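Local coordinates for protein transcriptional regulator, LysR family (Vibrio cholerae, PDB 3SZP) that activates virulence genes in Vibrio cholerae as a LysR-type transcriptional regulator that probably binds DNA through a winged helix-turn-helix domain, at residues R10-N15 with R46-H51; N111-K116 with I120-M125; I163-P168 with V239-F244. All coordinates share one frame; numbering follows the deposited sequence.

Interaction 1 (R10-N15 with R46-H51); sequences RLVVEN and RLLNRH
L48 lays its forked end against two neighbouring valines of helix 3-15, and each methyl meets a different one. CD1 lies 4.1 Å from CG1 of V12, with the two side chains slanting across each other, while CD2 reaches to 4.4 Å from CG2 of V13. The overlap is light, 80 Å² in all, and the backbones stay well apart: the nearest CA atoms, of V13 and L48, are 9.0 Å from each other. Leucine suits the strand position because its reach, met by the valine methyls, closes the gap, and its fork gives each valine a methyl; with CG anti to its carbonyl carbon (chi1 -66°), the fork is carried to the helix. Valine, short and branched at CB, gives the helix a compact apolar flank. V12 and L48 both also touch L55 of the partner strand 54-57, and I36 of helix 29-43 packs on L48. Polar side chains at the flanks pair within their own segments. R46 clasps OD1 of N49 side-on, NE at 2.9 Å and NH2 at 3.2 Å, with the oxygen close to the guanidinium plane. R10 NH1 and E14 OE2, one helical turn apart, form a salt bridge at 3.1 Å. Strand 48-51, paired antiparallel with strand 54-57, is thus seated on the first helix of the domain, as a wing is in the winged helix-turn-helix of LysR-type regulators.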
ATOM      1  N   ARG A  10      -4.403   8.981 -19.886  1.00 31.18           N
ATOM      2  CA  ARG A  10      -5.306  10.047 -19.480  1.00 33.85           C
ATOM      3  C   ARG A  10      -6.531   9.518 -18.721  1.00 34.96           C
ATOM      4  O   ARG A  10      -6.916  10.086 -17.697  1.00 36.81           O
ATOM      5  CB  ARG A  10      -5.759  10.857 -20.693  1.00 34.70           C
ATOM      6  CG  ARG A  10      -6.835  11.894 -20.371  1.00 37.00           C
ATOM      7  CD  ARG A  10      -7.329  12.610 -21.624  1.00 37.75           C
ATOM      8  NE  ARG A  10      -8.104  11.741 -22.512  1.00 36.09           N
ATOM      9  CZ  ARG A  10      -9.438  11.700 -22.555  1.00 36.43           C
ATOM     10  NH1 ARG A  10     -10.163  12.459 -21.740  1.00 38.07           N
ATOM     11  NH2 ARG A  10     -10.054  10.886 -23.406  1.00 34.94           N
ATOM     12  N   LEU A  11      -7.139   8.438 -19.217  1.00 31.26           N
ATOM     13  CA  LEU A  11      -8.359   7.904 -18.612  1.00 32.85           C
ATOM     14  C   LEU A  11      -8.070   7.313 -17.241  1.00 34.21           C
ATOM     15  O   LEU A  11      -8.893   7.393 -16.323  1.00 36.47           O
ATOM     16  CB  LEU A  11      -9.002   6.829 -19.501  1.00 31.67           C
ATOM     17  CG  LEU A  11      -9.555   7.198 -20.877  1.00 30.68           C
ATOM     18  CD1 LEU A  11     -10.214   5.975 -21.525  1.00 29.80           C
ATOM     19  CD2 LEU A  11     -10.542   8.350 -20.791  1.00 32.27           C
ATOM     20  N   VAL A  12      -6.904   6.688 -17.117  1.00 26.84           N
ATOM     21  CA  VAL A  12      -6.489   6.127 -15.841  1.00 27.76           C
ATOM     22  C   VAL A  12      -6.388   7.234 -14.791  1.00 29.10           C
ATOM     23  O   VAL A  12      -6.838   7.068 -13.666  1.00 31.21           O
ATOM     24  CB  VAL A  12      -5.153   5.382 -15.973  1.00 25.30           C
ATOM     25  CG1 VAL A  12      -4.509   5.191 -14.606  1.00 25.67           C
ATOM     26  CG2 VAL A  12      -5.359   4.027 -16.700  1.00 25.24           C
ATOM     27  N   VAL A  13      -5.811   8.367 -15.175  1.00 32.17           N
ATOM     28  CA  VAL A  13      -5.669   9.490 -14.257  1.00 33.22           C
ATOM     29  C   VAL A  13      -7.035  10.025 -13.849  1.00 35.78           C
ATOM     30  O   VAL A  13      -7.273  10.304 -12.682  1.00 37.21           O
ATOM     31  CB  VAL A  13      -4.834  10.642 -14.881  1.00 32.33           C
ATOM     32  CG1 VAL A  13      -4.779  11.835 -13.941  1.00 33.37           C
ATOM     33  CG2 VAL A  13      -3.438  10.166 -15.210  1.00 29.97           C
ATOM     34  N   GLU A  14      -7.937  10.151 -14.816  1.00 53.88           N
ATOM     35  CA  GLU A  14      -9.274  10.657 -14.537  1.00 55.29           C
ATOM     36  C   GLU A  14     -10.070   9.761 -13.592  1.00 57.18           C
ATOM     37  O   GLU A  14     -10.763  10.248 -12.700  1.00 58.66           O
ATOM     38  CB  GLU A  14     -10.039  10.867 -15.834  1.00 54.35           C
ATOM     39  CG  GLU A  14      -9.501  12.020 -16.641  1.00 53.59           C
ATOM     40  CD  GLU A  14     -10.167  12.134 -17.990  1.00 52.99           C
ATOM     41  OE1 GLU A  14     -11.065  11.300 -18.293  1.00 52.73           O
ATOM     42  OE2 GLU A  14      -9.788  13.064 -18.750  1.00 52.99           O
ATOM     43  N   ASN A  15      -9.970   8.451 -13.791  1.00 39.73           N
ATOM     44  CA  ASN A  15     -10.681   7.500 -12.940  1.00 41.88           C
ATOM     45  C   ASN A  15      -9.973   7.251 -11.605  1.00 43.67           C
ATOM     46  O   ASN A  15     -10.614   6.983 -10.584  1.00 44.36           O
ATOM     47  CB  ASN A  15     -10.919   6.187 -13.685  1.00 41.30           C
ATOM     48  CG  ASN A  15     -11.825   6.361 -14.892  1.00 39.72           C
ATOM     49  OD1 ASN A  15     -13.001   6.712 -14.757  1.00 40.02           O
ATOM     50  ND2 ASN A  15     -11.290   6.104 -16.076  1.00 37.63           N
ATOM     51  N   ARG A  46       8.990   7.181 -16.874  1.00 33.03           N
ATOM     52  CA  ARG A  46       8.004   6.703 -15.920  1.00 32.41           C
ATOM     53  C   ARG A  46       6.952   7.792 -15.769  1.00 30.92           C
ATOM     54  O   ARG A  46       7.274   8.942 -15.503  1.00 30.81           O
ATOM     55  CB  ARG A  46       8.677   6.404 -14.574  1.00 33.26           C
ATOM     56  CG  ARG A  46       7.808   5.732 -13.515  1.00 32.87           C
ATOM     57  CD  ARG A  46       8.671   5.409 -12.283  1.00 33.86           C
ATOM     58  NE  ARG A  46       7.891   4.903 -11.163  1.00 33.62           N
ATOM     59  CZ  ARG A  46       7.495   3.634 -11.017  1.00 34.01           C
ATOM     60  NH1 ARG A  46       7.804   2.713 -11.931  1.00 34.85           N
ATOM     61  NH2 ARG A  46       6.783   3.283  -9.947  1.00 33.73           N
ATOM     62  N   LEU A  47       5.693   7.425 -15.945  1.00 24.59           N
ATOM     63  CA  LEU A  47       4.590   8.391 -15.887  1.00 23.90           C
ATOM     64  C   LEU A  47       3.770   8.312 -14.601  1.00 23.79           C
ATOM     65  O   LEU A  47       3.225   9.314 -14.162  1.00 24.00           O
ATOM     66  CB  LEU A  47       3.646   8.227 -17.083  1.00 23.38           C
ATOM     67  CG  LEU A  47       4.245   8.559 -18.447  1.00 23.76           C
ATOM     68  CD1 LEU A  47       3.213   8.296 -19.514  1.00 23.23           C
ATOM     69  CD2 LEU A  47       4.732  10.011 -18.510  1.00 25.10           C
ATOM     70  N   LEU A  48       3.665   7.116 -14.027  1.00 34.63           N
ATOM     71  CA  LEU A  48       2.787   6.855 -12.890  1.00 34.83           C
ATOM     72  C   LEU A  48       3.525   6.099 -11.818  1.00 35.48           C
ATOM     73  O   LEU A  48       4.356   5.242 -12.110  1.00 36.10           O
ATOM     74  CB  LEU A  48       1.617   5.961 -13.300  1.00 34.91           C
ATOM     75  CG  LEU A  48       0.577   6.493 -14.276  1.00 34.65           C
ATOM     76  CD1 LEU A  48      -0.369   5.379 -14.712  1.00 34.95           C
ATOM     77  CD2 LEU A  48      -0.193   7.627 -13.615  1.00 35.48           C
ATOM     78  N   ASN A  49       3.190   6.401 -10.571  1.00 44.02           N
ATOM     79  CA  ASN A  49       3.591   5.576  -9.453  1.00 44.75           C
ATOM     80  C   ASN A  49       2.412   4.745  -8.956  1.00 45.35           C
ATOM     81  O   ASN A  49       1.275   5.224  -8.896  1.00 45.35           O
ATOM     82  CB  ASN A  49       4.149   6.445  -8.323  1.00 45.12           C
ATOM     83  CG  ASN A  49       5.498   7.055  -8.668  1.00 44.96           C
ATOM     84  OD1 ASN A  49       6.420   6.355  -9.110  1.00 45.54           O
ATOM     85  ND2 ASN A  49       5.620   8.368  -8.476  1.00 44.90           N
ATOM     86  N   ARG A  50       2.691   3.493  -8.616  1.00 96.04           N
ATOM     87  CA  ARG A  50       1.689   2.621  -8.025  1.00 96.94           C
ATOM     88  C   ARG A  50       2.184   2.115  -6.681  1.00 98.62           C
ATOM     89  O   ARG A  50       2.974   1.175  -6.611  1.00 99.62           O
ATOM     90  CB  ARG A  50       1.377   1.443  -8.951  1.00 97.46           C
ATOM     91  CG  ARG A  50       0.467   1.785 -10.122  1.00 97.21           C
ATOM     92  CD  ARG A  50       0.820   0.948 -11.344  1.00 97.49           C
ATOM     93  NE  ARG A  50       2.169   1.249 -11.818  1.00 96.93           N
ATOM     94  CZ  ARG A  50       2.813   0.549 -12.746  1.00 97.76           C
ATOM     95  NH1 ARG A  50       2.233  -0.504 -13.307  1.00 99.08           N
ATOM     96  NH2 ARG A  50       4.038   0.903 -13.109  1.00 97.78           N
ATOM     97  N   HIS A  51       1.738   2.765  -5.615  1.00 61.10           N
ATOM     98  CA  HIS A  51       2.004   2.286  -4.272  1.00 64.84           C
ATOM     99  C   HIS A  51       0.662   1.981  -3.614  1.00 66.45           C
ATOM    100  O   HIS A  51      -0.295   2.747  -3.769  1.00 65.44           O
ATOM    101  CB  HIS A  51       2.790   3.334  -3.475  1.00 66.66           C
ATOM    102  CG  HIS A  51       3.114   2.918  -2.074  1.00 71.01           C
ATOM    103  ND1 HIS A  51       2.662   3.610  -0.969  1.00 73.88           N
ATOM    104  CD2 HIS A  51       3.850   1.887  -1.593  1.00 73.41           C
ATOM    105  CE1 HIS A  51       3.101   3.021   0.129  1.00 77.90           C
ATOM    106  NE2 HIS A  51       3.826   1.973  -0.222  1.00 77.70           N
TER

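Interaction 2 (N111-K116 with I120-M125); sequences NAFMEK and IHIELM
F113, I122 and I120 bury the most surface here, at the turn of a beta-alpha-beta unit in which strand 91-98 leads into helix 102-116 and then into the parallel strand 120-127. Only three residues separate the segments, and the chain doubles back: the axes of 111-116 and 120-125 approach to 8.6 Å and run nearly antiparallel, at 151°. The pleat of the strand turns I120 and I122 to the helix and H121 between them away; isoleucine, beta-branched and apolar, suits both an extended backbone and a buried face. F113 stands with CG anti to its backbone N (chi1 172°), which carries the ring toward the strand. CG2 of I120 comes to the ring's edge, near its plane and 3.5 Å from CE2 of F113. CD1 of I120 lies 3.7 Å from CZ of F113, so both branches brace the far end of the phenyl. A flat, bulky ring is apt here, since it also meets F281 and F284 of helix 276-287 edge-to-face and so ties that helix to the same core. The unbranched, pliable M114 lies across I122, the two side chains at about a right angle. Across the edge of the unit, a neighbouring subunit adds R214, which hydrogen-bonds to the backbone O of M114, and a strand of that subunit continues the sheet in parallel beside I122, E123 and L124. The methyl CD1 of I122 rests against both helix side chains, 3.8 Å from CG of M114 and 4.1 Å from CD2 of F113.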
ATOM      1  N   ASN A 111     -31.844 -10.114 -27.647  1.00 25.71           N
ATOM      2  CA  ASN A 111     -31.515 -11.020 -28.739  1.00 28.03           C
ATOM      3  C   ASN A 111     -32.441 -10.806 -29.945  1.00 29.87           C
ATOM      4  O   ASN A 111     -31.983 -10.716 -31.086  1.00 31.35           O
ATOM      5  CB  ASN A 111     -31.531 -12.477 -28.263  1.00 27.47           C
ATOM      6  CG  ASN A 111     -30.334 -12.800 -27.381  1.00 25.88           C
ATOM      7  OD1 ASN A 111     -29.322 -12.129 -27.466  1.00 25.78           O
ATOM      8  ND2 ASN A 111     -30.449 -13.823 -26.536  1.00 25.00           N
ATOM      9  N   ALA A 112     -33.735 -10.695 -29.667  1.00 26.62           N
ATOM     10  CA  ALA A 112     -34.733 -10.548 -30.721  1.00 27.03           C
ATOM     11  C   ALA A 112     -34.453  -9.254 -31.436  1.00 28.10           C
ATOM     12  O   ALA A 112     -34.657  -9.147 -32.631  1.00 29.09           O
ATOM     13  CB  ALA A 112     -36.132 -10.524 -30.131  1.00 25.39           C
ATOM     14  N   PHE A 113     -33.973  -8.259 -30.697  1.00 26.23           N
ATOM     15  CA  PHE A 113     -33.700  -6.971 -31.323  1.00 27.81           C
ATOM     16  C   PHE A 113     -32.510  -7.077 -32.263  1.00 29.78           C
ATOM     17  O   PHE A 113     -32.561  -6.611 -33.388  1.00 30.61           O
ATOM     18  CB  PHE A 113     -33.454  -5.872 -30.294  1.00 27.77           C
ATOM     19  CG  PHE A 113     -32.980  -4.589 -30.902  1.00 30.02           C
ATOM     20  CD1 PHE A 113     -33.891  -3.671 -31.409  1.00 30.16           C
ATOM     21  CD2 PHE A 113     -31.626  -4.318 -31.016  1.00 32.00           C
ATOM     22  CE1 PHE A 113     -33.459  -2.481 -31.980  1.00 31.86           C
ATOM     23  CE2 PHE A 113     -31.187  -3.132 -31.596  1.00 33.52           C
ATOM     24  CZ  PHE A 113     -32.104  -2.211 -32.072  1.00 33.40           C
ATOM     25  N   MET A 114     -31.435  -7.688 -31.793  1.00 29.13           N
ATOM     26  CA  MET A 114     -30.251  -7.857 -32.631  1.00 29.99           C
ATOM     27  C   MET A 114     -30.565  -8.693 -33.857  1.00 29.95           C
ATOM     28  O   MET A 114     -30.066  -8.406 -34.949  1.00 30.75           O
ATOM     29  CB  MET A 114     -29.094  -8.473 -31.841  1.00 29.28           C
ATOM     30  CG  MET A 114     -28.414  -7.449 -30.936  1.00 29.23           C
ATOM     31  SD  MET A 114     -27.092  -8.138 -29.933  1.00 27.09           S
ATOM     32  CE  MET A 114     -28.021  -9.097 -28.738  1.00 24.63           C
ATOM     33  N   GLU A 115     -31.392  -9.723 -33.676  1.00 40.60           N
ATOM     34  CA  GLU A 115     -31.795 -10.556 -34.803  1.00 40.75           C
ATOM     35  C   GLU A 115     -32.494  -9.729 -35.884  1.00 41.25           C
ATOM     36  O   GLU A 115     -32.177  -9.846 -37.062  1.00 42.05           O
ATOM     37  CB  GLU A 115     -32.664 -11.748 -34.379  1.00 39.94           C
ATOM     38  CG  GLU A 115     -33.235 -12.506 -35.588  1.00 40.42           C
ATOM     39  CD  GLU A 115     -33.597 -13.950 -35.285  1.00 40.24           C
ATOM     40  OE1 GLU A 115     -33.536 -14.356 -34.099  1.00 39.61           O
ATOM     41  OE2 GLU A 115     -33.940 -14.691 -36.237  1.00 40.87           O
ATOM     42  N   LYS A 116     -33.418  -8.875 -35.463  1.00 42.07           N
ATOM     43  CA  LYS A 116     -34.138  -8.001 -36.375  1.00 42.54           C
ATOM     44  C   LYS A 116     -33.250  -6.924 -36.993  1.00 43.73           C
ATOM     45  O   LYS A 116     -33.430  -6.556 -38.146  1.00 44.44           O
ATOM     46  CB  LYS A 116     -35.305  -7.335 -35.649  1.00 41.69           C
ATOM     47  CG  LYS A 116     -36.224  -6.538 -36.560  1.00 42.23           C
ATOM     48  CD  LYS A 116     -37.400  -5.979 -35.783  1.00 41.36           C
ATOM     49  CE  LYS A 116     -38.544  -5.567 -36.701  1.00 41.90           C
ATOM     50  NZ  LYS A 116     -39.772  -5.244 -35.897  1.00 41.06           N
ATOM     51  N   ILE A 120     -27.160  -2.994 -36.255  1.00 41.53           N
ATOM     52  CA  ILE A 120     -27.107  -2.270 -34.993  1.00 41.60           C
ATOM     53  C   ILE A 120     -26.376  -3.113 -33.948  1.00 40.80           C
ATOM     54  O   ILE A 120     -26.775  -4.246 -33.669  1.00 39.91           O
ATOM     55  CB  ILE A 120     -28.511  -1.921 -34.476  1.00 41.46           C
ATOM     56  CG1 ILE A 120     -29.146  -0.851 -35.363  1.00 41.93           C
ATOM     57  CG2 ILE A 120     -28.433  -1.463 -33.025  1.00 41.39           C
ATOM     58  CD1 ILE A 120     -30.531  -0.482 -34.949  1.00 41.52           C
ATOM     59  N   HIS A 121     -25.306  -2.570 -33.384  1.00 45.60           N
ATOM     60  CA  HIS A 121     -24.512  -3.327 -32.424  1.00 44.41           C
ATOM     61  C   HIS A 121     -24.731  -2.886 -30.981  1.00 44.00           C
ATOM     62  O   HIS A 121     -24.848  -1.696 -30.683  1.00 44.92           O
ATOM     63  CB  HIS A 121     -23.036  -3.299 -32.796  1.00 44.35           C
ATOM     64  CG  HIS A 121     -22.751  -3.884 -34.147  1.00 44.72           C
ATOM     65  ND1 HIS A 121     -23.693  -4.592 -34.866  1.00 44.77           N
ATOM     66  CD2 HIS A 121     -21.637  -3.846 -34.920  1.00 45.14           C
ATOM     67  CE1 HIS A 121     -23.170  -4.982 -36.015  1.00 45.20           C
ATOM     68  NE2 HIS A 121     -21.924  -4.538 -36.073  1.00 45.48           N
ATOM     69  N   ILE A 122     -24.799  -3.859 -30.087  1.00 31.36           N
ATOM     70  CA  ILE A 122     -25.077  -3.564 -28.688  1.00 30.63           C
ATOM     71  C   ILE A 122     -23.855  -3.732 -27.809  1.00 29.35           C
ATOM     72  O   ILE A 122     -23.209  -4.782 -27.812  1.00 28.02           O
ATOM     73  CB  ILE A 122     -26.208  -4.430 -28.120  1.00 29.37           C
ATOM     74  CG1 ILE A 122     -27.524  -4.104 -28.823  1.00 30.95           C
ATOM     75  CG2 ILE A 122     -26.337  -4.199 -26.609  1.00 28.24           C
ATOM     76  CD1 ILE A 122     -28.747  -4.795 -28.193  1.00 29.35           C
ATOM     77  N   GLU A 123     -23.540  -2.668 -27.078  1.00 40.71           N
ATOM     78  CA  GLU A 123     -22.605  -2.734 -25.966  1.00 39.62           C
ATOM     79  C   GLU A 123     -23.429  -2.698 -24.670  1.00 38.97           C
ATOM     80  O   GLU A 123     -24.126  -1.724 -24.389  1.00 40.23           O
ATOM     81  CB  GLU A 123     -21.603  -1.580 -26.012  1.00 40.81           C
ATOM     82  CG  GLU A 123     -20.522  -1.707 -24.966  1.00 39.96           C
ATOM     83  CD  GLU A 123     -19.669  -0.472 -24.837  1.00 41.24           C
ATOM     84  OE1 GLU A 123     -19.403   0.195 -25.855  1.00 42.41           O
ATOM     85  OE2 GLU A 123     -19.261  -0.161 -23.698  1.00 41.16           O
ATOM     86  N   LEU A 124     -23.359  -3.781 -23.904  1.00 30.05           N
ATOM     87  CA  LEU A 124     -24.165  -3.942 -22.698  1.00 29.33           C
ATOM     88  C   LEU A 124     -23.286  -4.022 -21.440  1.00 28.94           C
ATOM     89  O   LEU A 124     -22.425  -4.893 -21.325  1.00 27.93           O
ATOM     90  CB  LEU A 124     -25.024  -5.200 -22.817  1.00 27.61           C
ATOM     91  CG  LEU A 124     -25.893  -5.621 -21.624  1.00 26.72           C
ATOM     92  CD1 LEU A 124     -26.968  -4.574 -21.332  1.00 28.19           C
ATOM     93  CD2 LEU A 124     -26.534  -6.972 -21.885  1.00 24.88           C
ATOM     94  N   MET A 125     -23.501  -3.091 -20.517  1.00 37.14           N
ATOM     95  CA  MET A 125     -22.805  -3.080 -19.239  1.00 37.24           C
ATOM     96  C   MET A 125     -23.768  -3.398 -18.095  1.00 37.20           C
ATOM     97  O   MET A 125     -24.775  -2.723 -17.912  1.00 38.07           O
ATOM     98  CB  MET A 125     -22.153  -1.721 -19.001  1.00 38.84           C
ATOM     99  CG  MET A 125     -21.648  -1.524 -17.585  1.00 39.35           C
ATOM    100  SD  MET A 125     -20.029  -2.282 -17.308  1.00 38.90           S
ATOM    101  CE  MET A 125     -19.003  -1.321 -18.439  1.00 39.90           C
TER

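Interaction 3 (I163-P168 with V239-F244); sequences ILVASP and VMLREF
The backbones keep their distance, V165 and L241 being the closest pair at 9.0 Å between CA atoms, where the end of strand 153-166 faces the turn that leads into helix 242-246. Both belong to the periplasmic-binding-protein-like effector domain of the LysR family, and strand 233-237, antiparallel to strand 153-166, runs into this turn. In the strand I163 and V165 are alternate residues, while L164 between them points away and packs on W197 and L199. L241 holds the N-cap position of the helix, where its side chain has an apolar rather than a capping role: it turns to the strand and buries the most surface of the contact, so a long, forked leucine fits. R224 of helix 220-228 and M236 of strand 233-237 also pack on it. V165 meets it tip to tip, CG2 lying 4.1 Å from CD2 of L241; a short beta-branched residue suits a strand and keeps this meeting compact. At the strand's exit S167 is an N-cap that does use its side chain, OG accepting from the backbone N of Y170 to start helix 168-173. I163 slides past the leucine in the opposite sense. Its CG1 sits between the backbone N and the carbonyl carbon (chi1 68°), which swings the longer branch to L241, so that CG1 and CD1 of I163 lie 3.6 Å and 3.9 Å from CD1 of L241.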
ATOM      1  N   ILE A 163     -40.213 -13.911  -3.839  1.00 26.40           N
ATOM      2  CA  ILE A 163     -40.858 -14.914  -2.998  1.00 27.02           C
ATOM      3  C   ILE A 163     -39.840 -15.770  -2.232  1.00 26.29           C
ATOM      4  O   ILE A 163     -38.677 -15.843  -2.613  1.00 25.43           O
ATOM      5  CB  ILE A 163     -41.785 -15.820  -3.831  1.00 28.51           C
ATOM      6  CG1 ILE A 163     -40.965 -16.682  -4.780  1.00 28.82           C
ATOM      7  CG2 ILE A 163     -42.801 -14.976  -4.633  1.00 29.16           C
ATOM      8  CD1 ILE A 163     -41.763 -17.887  -5.348  1.00 30.04           C
ATOM      9  N   LEU A 164     -40.291 -16.429  -1.168  1.00 28.14           N
ATOM     10  CA  LEU A 164     -39.411 -17.260  -0.356  1.00 27.60           C
ATOM     11  C   LEU A 164     -39.470 -18.712  -0.811  1.00 28.82           C
ATOM     12  O   LEU A 164     -40.557 -19.253  -1.050  1.00 30.66           O
ATOM     13  CB  LEU A 164     -39.786 -17.147   1.118  1.00 28.13           C
ATOM     14  CG  LEU A 164     -39.704 -15.722   1.664  1.00 27.91           C
ATOM     15  CD1 LEU A 164     -40.795 -15.451   2.714  1.00 29.65           C
ATOM     16  CD2 LEU A 164     -38.314 -15.431   2.220  1.00 27.29           C
ATOM     17  N   VAL A 165     -38.300 -19.338  -0.932  1.00 28.08           N
ATOM     18  CA  VAL A 165     -38.221 -20.719  -1.382  1.00 28.55           C
ATOM     19  C   VAL A 165     -37.132 -21.501  -0.677  1.00 27.34           C
ATOM     20  O   VAL A 165     -36.120 -20.927  -0.235  1.00 26.18           O
ATOM     21  CB  VAL A 165     -37.986 -20.818  -2.913  1.00 28.82           C
ATOM     22  CG1 VAL A 165     -39.233 -20.361  -3.682  1.00 30.79           C
ATOM     23  CG2 VAL A 165     -36.733 -20.041  -3.335  1.00 27.37           C
ATOM     24  N   ALA A 166     -37.339 -22.806  -0.588  1.00 31.02           N
ATOM     25  CA  ALA A 166     -36.334 -23.739  -0.088  1.00 30.56           C
ATOM     26  C   ALA A 166     -36.420 -25.041  -0.882  1.00 31.02           C
ATOM     27  O   ALA A 166     -37.423 -25.298  -1.573  1.00 31.93           O
ATOM     28  CB  ALA A 166     -36.551 -24.014   1.382  1.00 31.31           C
ATOM     29  N   SER A 167     -35.389 -25.876  -0.776  1.00 32.15           N
ATOM     30  CA  SER A 167     -35.438 -27.175  -1.442  1.00 33.53           C
ATOM     31  C   SER A 167     -36.218 -28.157  -0.560  1.00 34.89           C
ATOM     32  O   SER A 167     -36.225 -28.030   0.669  1.00 34.11           O
ATOM     33  CB  SER A 167     -34.031 -27.707  -1.749  1.00 33.83           C
ATOM     34  OG  SER A 167     -33.534 -28.514  -0.695  1.00 34.23           O
ATOM     35  N   PRO A 168     -36.893 -29.128  -1.182  1.00 34.57           N
ATOM     36  CA  PRO A 168     -37.550 -30.169  -0.374  1.00 36.28           C
ATOM     37  C   PRO A 168     -36.546 -30.839   0.582  1.00 36.29           C
ATOM     38  O   PRO A 168     -36.887 -31.128   1.733  1.00 36.47           O
ATOM     39  CB  PRO A 168     -38.029 -31.183  -1.415  1.00 39.30           C
ATOM     40  CG  PRO A 168     -38.157 -30.400  -2.694  1.00 39.03           C
ATOM     41  CD  PRO A 168     -37.104 -29.302  -2.627  1.00 36.19           C
ATOM     42  N   VAL A 239     -39.477 -14.555 -11.356  1.00 48.45           N
ATOM     43  CA  VAL A 239     -38.953 -14.791 -12.699  1.00 50.36           C
ATOM     44  C   VAL A 239     -37.678 -15.650 -12.731  1.00 49.34           C
ATOM     45  O   VAL A 239     -37.501 -16.468 -13.648  1.00 51.24           O
ATOM     46  CB  VAL A 239     -38.704 -13.449 -13.440  1.00 51.24           C
ATOM     47  CG1 VAL A 239     -37.529 -12.705 -12.842  1.00 48.83           C
ATOM     48  CG2 VAL A 239     -38.489 -13.680 -14.931  1.00 54.04           C
ATOM     49  N   MET A 240     -36.803 -15.458 -11.739  1.00 50.10           N
ATOM     50  CA  MET A 240     -35.551 -16.207 -11.642  1.00 49.36           C
ATOM     51  C   MET A 240     -35.812 -17.645 -11.185  1.00 49.51           C
ATOM     52  O   MET A 240     -34.877 -18.428 -11.067  1.00 49.09           O
ATOM     53  CB  MET A 240     -34.550 -15.522 -10.673  1.00 48.02           C
ATOM     54  CG  MET A 240     -33.782 -14.292 -11.228  1.00 47.79           C
ATOM     55  SD  MET A 240     -32.634 -13.446 -10.040  1.00 46.83           S
ATOM     56  CE  MET A 240     -31.171 -13.241 -11.067  1.00 46.78           C
ATOM     57  N   LEU A 241     -37.077 -18.001 -10.957  1.00 43.71           N
ATOM     58  CA  LEU A 241     -37.407 -19.236 -10.238  1.00 43.66           C
ATOM     59  C   LEU A 241     -38.433 -20.180 -10.857  1.00 46.30           C
ATOM     60  O   LEU A 241     -38.623 -21.290 -10.338  1.00 46.58           O
ATOM     61  CB  LEU A 241     -37.944 -18.903  -8.844  1.00 42.95           C
ATOM     62  CG  LEU A 241     -37.107 -18.228  -7.758  1.00 42.06           C
ATOM     63  CD1 LEU A 241     -38.033 -17.786  -6.631  1.00 42.30           C
ATOM     64  CD2 LEU A 241     -36.046 -19.164  -7.241  1.00 40.84           C
ATOM     65  N   ARG A 242     -39.129 -19.777 -11.917  1.00 48.13           N
ATOM     66  CA  ARG A 242     -40.246 -20.612 -12.362  1.00 50.94           C
ATOM     67  C   ARG A 242     -39.801 -22.014 -12.825  1.00 52.69           C
ATOM     68  O   ARG A 242     -40.486 -23.013 -12.562  1.00 54.08           O
ATOM     69  CB  ARG A 242     -41.182 -19.890 -13.368  1.00 53.50           C
ATOM     70  CG  ARG A 242     -40.580 -19.479 -14.730  1.00 55.31           C
ATOM     71  CD  ARG A 242     -41.692 -19.310 -15.809  1.00 59.08           C
ATOM     72  NE  ARG A 242     -41.242 -18.528 -16.964  1.00 60.64           N
ATOM     73  CZ  ARG A 242     -42.052 -17.945 -17.845  1.00 63.58           C
ATOM     74  NH1 ARG A 242     -43.367 -18.052 -17.713  1.00 65.28           N
ATOM     75  NH2 ARG A 242     -41.551 -17.252 -18.864  1.00 65.07           N
ATOM     76  N   GLU A 243     -38.638 -22.086 -13.473  1.00 55.56           N
ATOM     77  CA  GLU A 243     -38.057 -23.368 -13.890  1.00 57.28           C
ATOM     78  C   GLU A 243     -38.081 -24.332 -12.723  1.00 56.16           C
ATOM     79  O   GLU A 243     -38.643 -25.427 -12.810  1.00 58.41           O
ATOM     80  CB  GLU A 243     -36.610 -23.194 -14.375  1.00 56.67           C
ATOM     81  CG  GLU A 243     -35.996 -24.487 -14.943  1.00 59.00           C
ATOM     82  CD  GLU A 243     -34.525 -24.352 -15.347  1.00 58.47           C
ATOM     83  OE1 GLU A 243     -34.016 -23.211 -15.423  1.00 56.76           O
ATOM     84  OE2 GLU A 243     -33.878 -25.399 -15.597  1.00 60.00           O
ATOM     85  N   PHE A 244     -37.487 -23.886 -11.618  1.00 48.77           N
ATOM     86  CA  PHE A 244     -37.307 -24.706 -10.431  1.00 47.54           C
ATOM     87  C   PHE A 244     -38.582 -24.881  -9.627  1.00 47.63           C
ATOM     88  O   PHE A 244     -38.754 -25.886  -8.948  1.00 48.08           O
ATOM     89  CB  PHE A 244     -36.191 -24.099  -9.576  1.00 44.40           C
ATOM     90  CG  PHE A 244     -35.030 -23.624 -10.396  1.00 44.26           C
ATOM     91  CD1 PHE A 244     -34.188 -24.539 -11.016  1.00 45.89           C
ATOM     92  CD2 PHE A 244     -34.808 -22.280 -10.596  1.00 42.92           C
ATOM     93  CE1 PHE A 244     -33.134 -24.113 -11.796  1.00 46.02           C
ATOM     94  CE2 PHE A 244     -33.748 -21.843 -11.378  1.00 43.07           C
ATOM     95  CZ  PHE A 244     -32.915 -22.758 -11.981  1.00 44.58           C
TER

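From the N terminus the chain makes three loops in series, none enclosing or crossing another. Interaction 1 closes the first: two helices, 18-25 and 29-43, intervene before the wing strand returns to the first helix, all within the helix-turn-helix domain. Helix 59-83 then leads on to the effector domain, where interaction 2 closes a tight turn between consecutive helix and strand. Interaction 3 spans 70 residues and ties strand 153-166 to the turn before helix 242-246. Interactions 2 and 3 reach the same mixed sheet, yet their centres lie 29 Å apart. Interactions 1 and 3 sit on opposite sides of the chain's centre, 46 Å apart between centres.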